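Local coordinates for DegQ (Legionella fallonii, PDB 3PV2), which probably degrades misfolded proteins as an HtrA-family serine protease with chaperone character, enclosing its substrates within large twelve-subunit cages, at residues I119-V129 against A246-R257. Residues are numbered along the deposited sequence; the frame is centred on the assembly and turned at random.
Sequences IGGDSETDLAV and AQQIIKFGSIHR
Arg257 meets Asp122 end-on: NH1 donates to OD1 and NH2 to OD2, each at 2.9 Å and nearly straight, with carboxylate and guanidinium only 10° from coplanar. Both oxygens use their syn lone pairs, which leaves the anti lone pair of Asp122 OD2 to take the hydroxyl OG1 of Thr125 at 2.8 Å. Two partners thus fix the carboxylate's rotation. Over one guanidinium face comes Glu124, its OE2 2.9 Å from Arg257 NE but well out of the plane, a salt bridge of charge alone; Ile255 CG2 lies over the opposite face, toward its rim. A water donates to Asp122 OD1 and Gly121 O and accepts, at a longer 3.3 Å, from Ile255 N.

Beside this polar cluster the packing turns greasy. Ile249 slides past Val129, CG2 to CG2 at 3.7 Å, and Ile249 CG2 also sits 3.6 Å from Gly120 N. With CG1 anti to its carbonyl carbon (chi1 -78°) and chi2 extended, Ile249 brings CD1 into packing contact with Gly120 O and Val129 CG2. Gly120, without a side chain, lets Gly253 O come to 3.7 Å from its CA.

A classic bulge pairs Ile119 and Gly120 with Val129, and a G1 bulge shapes the turn at Asp126. Strands 113-122 and 127-131 form this hairpin in the first trypsin-fold barrel; helix 239-252 lies across it, with Ala246 touching Ile92 of strand 90-93 and Val245 meeting Thr125 and Leu127.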
ATOM      1  N   ILE B 119      48.907  -4.265  18.132  1.00 52.63           N
ATOM      2  CA  ILE B 119      50.194  -3.903  17.591  1.00 53.19           C
ATOM      3  C   ILE B 119      49.952  -3.209  16.292  1.00 54.15           C
ATOM      4  O   ILE B 119      50.542  -2.206  16.040  1.00 54.58           O
ATOM      5  CB  ILE B 119      51.098  -5.102  17.440  1.00 52.83           C
ATOM      6  CG1 ILE B 119      51.344  -5.695  18.811  1.00 54.04           C
ATOM      7  CG2 ILE B 119      52.436  -4.727  16.860  1.00 53.71           C
ATOM      8  CD1 ILE B 119      52.490  -6.577  18.807  1.00 58.02           C
ATOM      9  N   GLY B 120      49.065  -3.752  15.462  1.00 53.64           N
ATOM     10  CA  GLY B 120      48.667  -3.089  14.224  1.00 53.78           C
ATOM     11  C   GLY B 120      47.817  -4.057  13.418  1.00 53.65           C
ATOM     12  O   GLY B 120      47.734  -5.257  13.743  1.00 52.07           O
ATOM     13  N   GLY B 121      47.196  -3.543  12.375  1.00 54.29           N
ATOM     14  CA  GLY B 121      46.420  -4.330  11.499  1.00 55.16           C
ATOM     15  C   GLY B 121      46.654  -3.951  10.077  1.00 57.08           C
ATOM     16  O   GLY B 121      47.321  -2.970   9.790  1.00 59.54           O
ATOM     17  N   ASP B 122      46.036  -4.720   9.201  1.00 57.22           N
ATOM     18  CA  ASP B 122      46.161  -4.556   7.776  1.00 58.84           C
ATOM     19  C   ASP B 122      44.856  -5.019   7.165  1.00 59.26           C
ATOM     20  O   ASP B 122      44.593  -6.258   7.088  1.00 57.05           O
ATOM     21  CB  ASP B 122      47.321  -5.365   7.238  1.00 58.53           C
ATOM     22  CG  ASP B 122      47.603  -5.041   5.774  1.00 63.44           C
ATOM     23  OD1 ASP B 122      47.777  -3.836   5.439  1.00 65.55           O
ATOM     24  OD2 ASP B 122      47.608  -5.979   4.948  1.00 63.02           O
ATOM     25  N   SER B 123      44.020  -4.048   6.782  1.00 61.35           N
ATOM     26  CA  SER B 123      42.672  -4.366   6.244  1.00 63.09           C
ATOM     27  C   SER B 123      42.727  -5.074   4.914  1.00 63.68           C
ATOM     28  O   SER B 123      41.921  -5.974   4.656  1.00 62.81           O
ATOM     29  CB  SER B 123      41.766  -3.125   6.133  1.00 65.25           C
ATOM     30  OG  SER B 123      42.378  -2.073   5.424  1.00 68.37           O
ATOM     31  N   GLU B 124      43.694  -4.719   4.084  1.00 64.70           N
ATOM     32  CA  GLU B 124      43.820  -5.399   2.820  1.00 65.06           C
ATOM     33  C   GLU B 124      43.960  -6.944   2.962  1.00 61.65           C
ATOM     34  O   GLU B 124      43.308  -7.695   2.246  1.00 61.07           O
ATOM     35  CB  GLU B 124      44.920  -4.774   1.945  1.00 67.75           C
ATOM     36  CG  GLU B 124      44.656  -5.068   0.430  1.00 72.98           C
ATOM     37  CD  GLU B 124      45.882  -4.891  -0.469  1.00 78.33           C
ATOM     38  OE1 GLU B 124      46.040  -5.662  -1.442  1.00 81.41           O
ATOM     39  OE2 GLU B 124      46.685  -3.974  -0.200  1.00 84.44           O
ATOM     40  N   THR B 125      44.744  -7.440   3.908  1.00 58.45           N
ATOM     41  CA  THR B 125      44.840  -8.890   4.096  1.00 54.66           C
ATOM     42  C   THR B 125      43.933  -9.412   5.218  1.00 51.48           C
ATOM     43  O   THR B 125      43.920 -10.625   5.490  1.00 48.89           O
ATOM     44  CB  THR B 125      46.268  -9.283   4.440  1.00 54.83           C
ATOM     45  OG1 THR B 125      46.695  -8.507   5.551  1.00 56.62           O
ATOM     46  CG2 THR B 125      47.204  -9.002   3.323  1.00 56.38           C
ATOM     47  N   ASP B 126      43.189  -8.501   5.856  1.00 49.77           N
ATOM     48  CA  ASP B 126      42.341  -8.795   7.004  1.00 47.49           C
ATOM     49  C   ASP B 126      43.066  -9.530   8.108  1.00 45.87           C
ATOM     50  O   ASP B 126      42.525 -10.508   8.643  1.00 42.55           O
ATOM     51  CB  ASP B 126      41.075  -9.594   6.580  1.00 48.69           C
ATOM     52  CG  ASP B 126      39.981  -9.556   7.658  1.00 50.17           C
ATOM     53  OD1 ASP B 126      40.043  -8.676   8.554  1.00 53.23           O
ATOM     54  OD2 ASP B 126      39.095 -10.407   7.644  1.00 50.83           O
ATOM     55  N   LEU B 127      44.251  -9.023   8.496  1.00 46.15           N
ATOM     56  CA  LEU B 127      45.000  -9.513   9.632  1.00 45.31           C
ATOM     57  C   LEU B 127      45.262  -8.433  10.658  1.00 46.04           C
ATOM     58  O   LEU B 127      45.305  -7.247  10.337  1.00 47.26           O
ATOM     59  CB  LEU B 127      46.351 -10.072   9.191  1.00 45.68           C
ATOM     60  CG  LEU B 127      46.184 -11.281   8.273  1.00 44.82           C
ATOM     61  CD1 LEU B 127      47.582 -11.535   7.629  1.00 45.72           C
ATOM     62  CD2 LEU B 127      45.623 -12.475   9.107  1.00 40.74           C
ATOM     63  N   ALA B 128      45.419  -8.850  11.915  1.00 44.08           N
ATOM     64  CA  ALA B 128      45.783  -7.932  12.986  1.00 43.73           C
ATOM     65  C   ALA B 128      46.609  -8.695  13.969  1.00 42.72           C
ATOM     66  O   ALA B 128      46.433  -9.879  14.126  1.00 40.86           O
ATOM     67  CB  ALA B 128      44.586  -7.383  13.641  1.00 43.89           C
ATOM     68  N   VAL B 129      47.549  -7.998  14.587  1.00 43.67           N
ATOM     69  CA  VAL B 129      48.437  -8.543  15.576  1.00 44.18           C
ATOM     70  C   VAL B 129      48.113  -7.860  16.899  1.00 44.82           C
ATOM     71  O   VAL B 129      47.945  -6.609  16.965  1.00 45.53           O
ATOM     72  CB  VAL B 129      49.871  -8.249  15.199  1.00 45.58           C
ATOM     73  CG1 VAL B 129      50.837  -8.895  16.153  1.00 46.65           C
ATOM     74  CG2 VAL B 129      50.151  -8.629  13.726  1.00 45.32           C
ATOM     75  N   ALA B 246      52.672 -10.365   9.768  1.00 51.63           N
ATOM     76  CA  ALA B 246      52.855 -10.183  11.217  1.00 51.81           C
ATOM     77  C   ALA B 246      54.211  -9.581  11.538  1.00 52.96           C
ATOM     78  O   ALA B 246      54.296  -8.778  12.428  1.00 50.54           O
ATOM     79  CB  ALA B 246      52.715 -11.496  12.020  1.00 49.73           C
ATOM     80  N   GLN B 247      55.244 -10.074  10.865  1.00 55.67           N
ATOM     81  CA  GLN B 247      56.586  -9.690  11.153  1.00 59.74           C
ATOM     82  C   GLN B 247      56.758  -8.194  10.773  1.00 59.45           C
ATOM     83  O   GLN B 247      57.307  -7.421  11.521  1.00 58.80           O
ATOM     84  CB  GLN B 247      57.569 -10.620  10.436  1.00 62.18           C
ATOM     85  CG  GLN B 247      59.045 -10.259  10.755  1.00 68.32           C
ATOM     86  CD  GLN B 247      59.706  -9.547   9.579  1.00 75.67           C
ATOM     87  OE1 GLN B 247      59.774 -10.110   8.481  1.00 79.14           O
ATOM     88  NE2 GLN B 247      60.196  -8.308   9.797  1.00 78.72           N
ATOM     89  N   GLN B 248      56.166  -7.798   9.665  1.00 59.58           N
ATOM     90  CA  GLN B 248      56.210  -6.428   9.245  1.00 60.62           C
ATOM     91  C   GLN B 248      55.398  -5.515  10.174  1.00 59.51           C
ATOM     92  O   GLN B 248      55.846  -4.377  10.462  1.00 59.32           O
ATOM     93  CB  GLN B 248      55.819  -6.284   7.790  1.00 62.19           C
ATOM     94  CG  GLN B 248      55.523  -4.837   7.363  1.00 67.26           C
ATOM     95  CD  GLN B 248      55.871  -4.571   5.890  1.00 74.29           C
ATOM     96  OE1 GLN B 248      56.892  -5.048   5.407  1.00 80.41           O
ATOM     97  NE2 GLN B 248      55.037  -3.803   5.190  1.00 76.72           N
ATOM     98  N   ILE B 249      54.262  -6.006  10.690  1.00 57.34           N
ATOM     99  CA  ILE B 249      53.478  -5.219  11.657  1.00 55.51           C
ATOM    100  C   ILE B 249      54.238  -5.077  12.984  1.00 55.51           C
ATOM    101  O   ILE B 249      54.203  -4.027  13.587  1.00 52.77           O
ATOM    102  CB  ILE B 249      52.057  -5.766  11.909  1.00 54.02           C
ATOM    103  CG1 ILE B 249      51.130  -5.382  10.746  1.00 55.23           C
ATOM    104  CG2 ILE B 249      51.464  -5.210  13.164  1.00 50.45           C
ATOM    105  CD1 ILE B 249      49.868  -6.194  10.642  1.00 53.24           C
ATOM    106  N   ILE B 250      54.897  -6.138  13.441  1.00 56.13           N
ATOM    107  CA  ILE B 250      55.614  -6.073  14.685  1.00 56.47           C
ATOM    108  C   ILE B 250      56.769  -5.045  14.587  1.00 59.66           C
ATOM    109  O   ILE B 250      56.843  -4.180  15.430  1.00 60.03           O
ATOM    110  CB  ILE B 250      56.112  -7.469  15.131  1.00 56.92           C
ATOM    111  CG1 ILE B 250      54.940  -8.360  15.578  1.00 53.65           C
ATOM    112  CG2 ILE B 250      57.112  -7.400  16.297  1.00 55.15           C
ATOM    113  CD1 ILE B 250      55.364  -9.787  15.743  1.00 53.78           C
ATOM    114  N   LYS B 251      57.609  -5.127  13.554  1.00 62.54           N
ATOM    115  CA  LYS B 251      58.743  -4.235  13.351  1.00 65.63           C
ATOM    116  C   LYS B 251      58.311  -2.780  13.189  1.00 66.46           C
ATOM    117  O   LYS B 251      58.830  -1.883  13.893  1.00 66.13           O
ATOM    118  CB  LYS B 251      59.561  -4.651  12.114  1.00 68.14           C
ATOM    119  CG  LYS B 251      61.092  -4.506  12.228  1.00 72.75           C
ATOM    120  CD  LYS B 251      61.737  -3.962  10.944  1.00 78.53           C
ATOM    121  CE  LYS B 251      63.149  -4.510  10.671  1.00 83.30           C
ATOM    122  NZ  LYS B 251      63.060  -5.890  10.051  1.00 85.31           N
ATOM    123  N   PHE B 252      57.343  -2.560  12.303  1.00 66.46           N
ATOM    124  CA  PHE B 252      56.934  -1.232  11.877  1.00 67.55           C
ATOM    125  C   PHE B 252      55.547  -0.711  12.305  1.00 67.12           C
ATOM    126  O   PHE B 252      55.230   0.456  12.068  1.00 67.86           O
ATOM    127  CB  PHE B 252      56.970  -1.161  10.341  1.00 68.77           C
ATOM    128  CG  PHE B 252      58.326  -1.402   9.735  1.00 70.14           C
ATOM    129  CD1 PHE B 252      59.326  -0.427   9.806  1.00 72.56           C
ATOM    130  CD2 PHE B 252      58.595  -2.584   9.055  1.00 69.86           C
ATOM    131  CE1 PHE B 252      60.581  -0.644   9.219  1.00 73.06           C
ATOM    132  CE2 PHE B 252      59.842  -2.813   8.468  1.00 70.63           C
ATOM    133  CZ  PHE B 252      60.838  -1.849   8.555  1.00 73.50           C
ATOM    134  N   GLY B 253      54.678  -1.553  12.838  1.00 66.85           N
ATOM    135  CA  GLY B 253      53.337  -1.094  13.221  1.00 66.87           C
ATOM    136  C   GLY B 253      52.282  -1.038  12.122  1.00 67.94           C
ATOM    137  O   GLY B 253      51.111  -0.928  12.430  1.00 69.02           O
ATOM    138  N   SER B 254      52.676  -1.072  10.857  1.00 68.97           N
ATOM    139  CA  SER B 254      51.731  -1.225   9.731  1.00 70.14           C
ATOM    140  C   SER B 254      52.478  -1.646   8.472  1.00 70.26           C
ATOM    141  O   SER B 254      53.691  -1.568   8.443  1.00 70.56           O
ATOM    142  CB  SER B 254      50.993   0.072   9.436  1.00 70.79           C
ATOM    143  OG  SER B 254      51.850   0.957   8.730  1.00 73.77           O
ATOM    144  N   ILE B 255      51.758  -2.095   7.451  1.00 70.23           N
ATOM    145  CA  ILE B 255      52.365  -2.440   6.199  1.00 71.85           C
ATOM    146  C   ILE B 255      52.330  -1.159   5.354  1.00 74.12           C
ATOM    147  O   ILE B 255      51.262  -0.611   5.123  1.00 74.75           O
ATOM    148  CB  ILE B 255      51.562  -3.539   5.405  1.00 72.16           C
ATOM    149  CG1 ILE B 255      51.304  -4.794   6.258  1.00 70.49           C
ATOM    150  CG2 ILE B 255      52.250  -3.870   4.081  1.00 69.81           C
ATOM    151  CD1 ILE B 255      52.488  -5.276   6.976  1.00 68.89           C
ATOM    152  N   HIS B 256      53.481  -0.667   4.922  1.00 75.65           N
ATOM    153  CA  HIS B 256      53.490   0.455   3.998  1.00 77.53           C
ATOM    154  C   HIS B 256      53.851  -0.082   2.617  1.00 77.24           C
ATOM    155  O   HIS B 256      55.010  -0.274   2.311  1.00 78.80           O
ATOM    156  CB  HIS B 256      54.456   1.529   4.440  1.00 78.17           C
ATOM    157  CG  HIS B 256      54.400   2.754   3.577  1.00 84.57           C
ATOM    158  ND1 HIS B 256      53.703   3.889   3.935  1.00 88.41           N
ATOM    159  CD2 HIS B 256      54.922   3.006   2.352  1.00 89.06           C
ATOM    160  CE1 HIS B 256      53.810   4.791   2.976  1.00 90.40           C
ATOM    161  NE2 HIS B 256      54.548   4.280   2.006  1.00 91.92           N
ATOM    162  N   ARG B 257      52.838  -0.340   1.805  1.00 75.32           N
ATOM    163  CA  ARG B 257      53.022  -0.893   0.484  1.00 75.30           C
ATOM    164  C   ARG B 257      53.617   0.111  -0.501  1.00 75.41           C
ATOM    165  O   ARG B 257      53.223   1.288  -0.524  1.00 76.52           O
ATOM    166  CB  ARG B 257      51.690  -1.356  -0.070  1.00 74.74           C
ATOM    167  CG  ARG B 257      51.205  -2.599   0.552  1.00 71.98           C
ATOM    168  CD  ARG B 257      49.806  -2.899   0.136  1.00 67.93           C
ATOM    169  NE  ARG B 257      49.414  -4.182   0.688  1.00 66.50           N
ATOM    170  CZ  ARG B 257      48.966  -4.392   1.922  1.00 65.34           C
ATOM    171  NH1 ARG B 257      48.810  -3.388   2.768  1.00 63.68           N
ATOM    172  NH2 ARG B 257      48.660  -5.628   2.308  1.00 65.35           N
TER
HETATM  173  O   HOH W   1      48.475  -2.016   7.584  1.00 61.24           O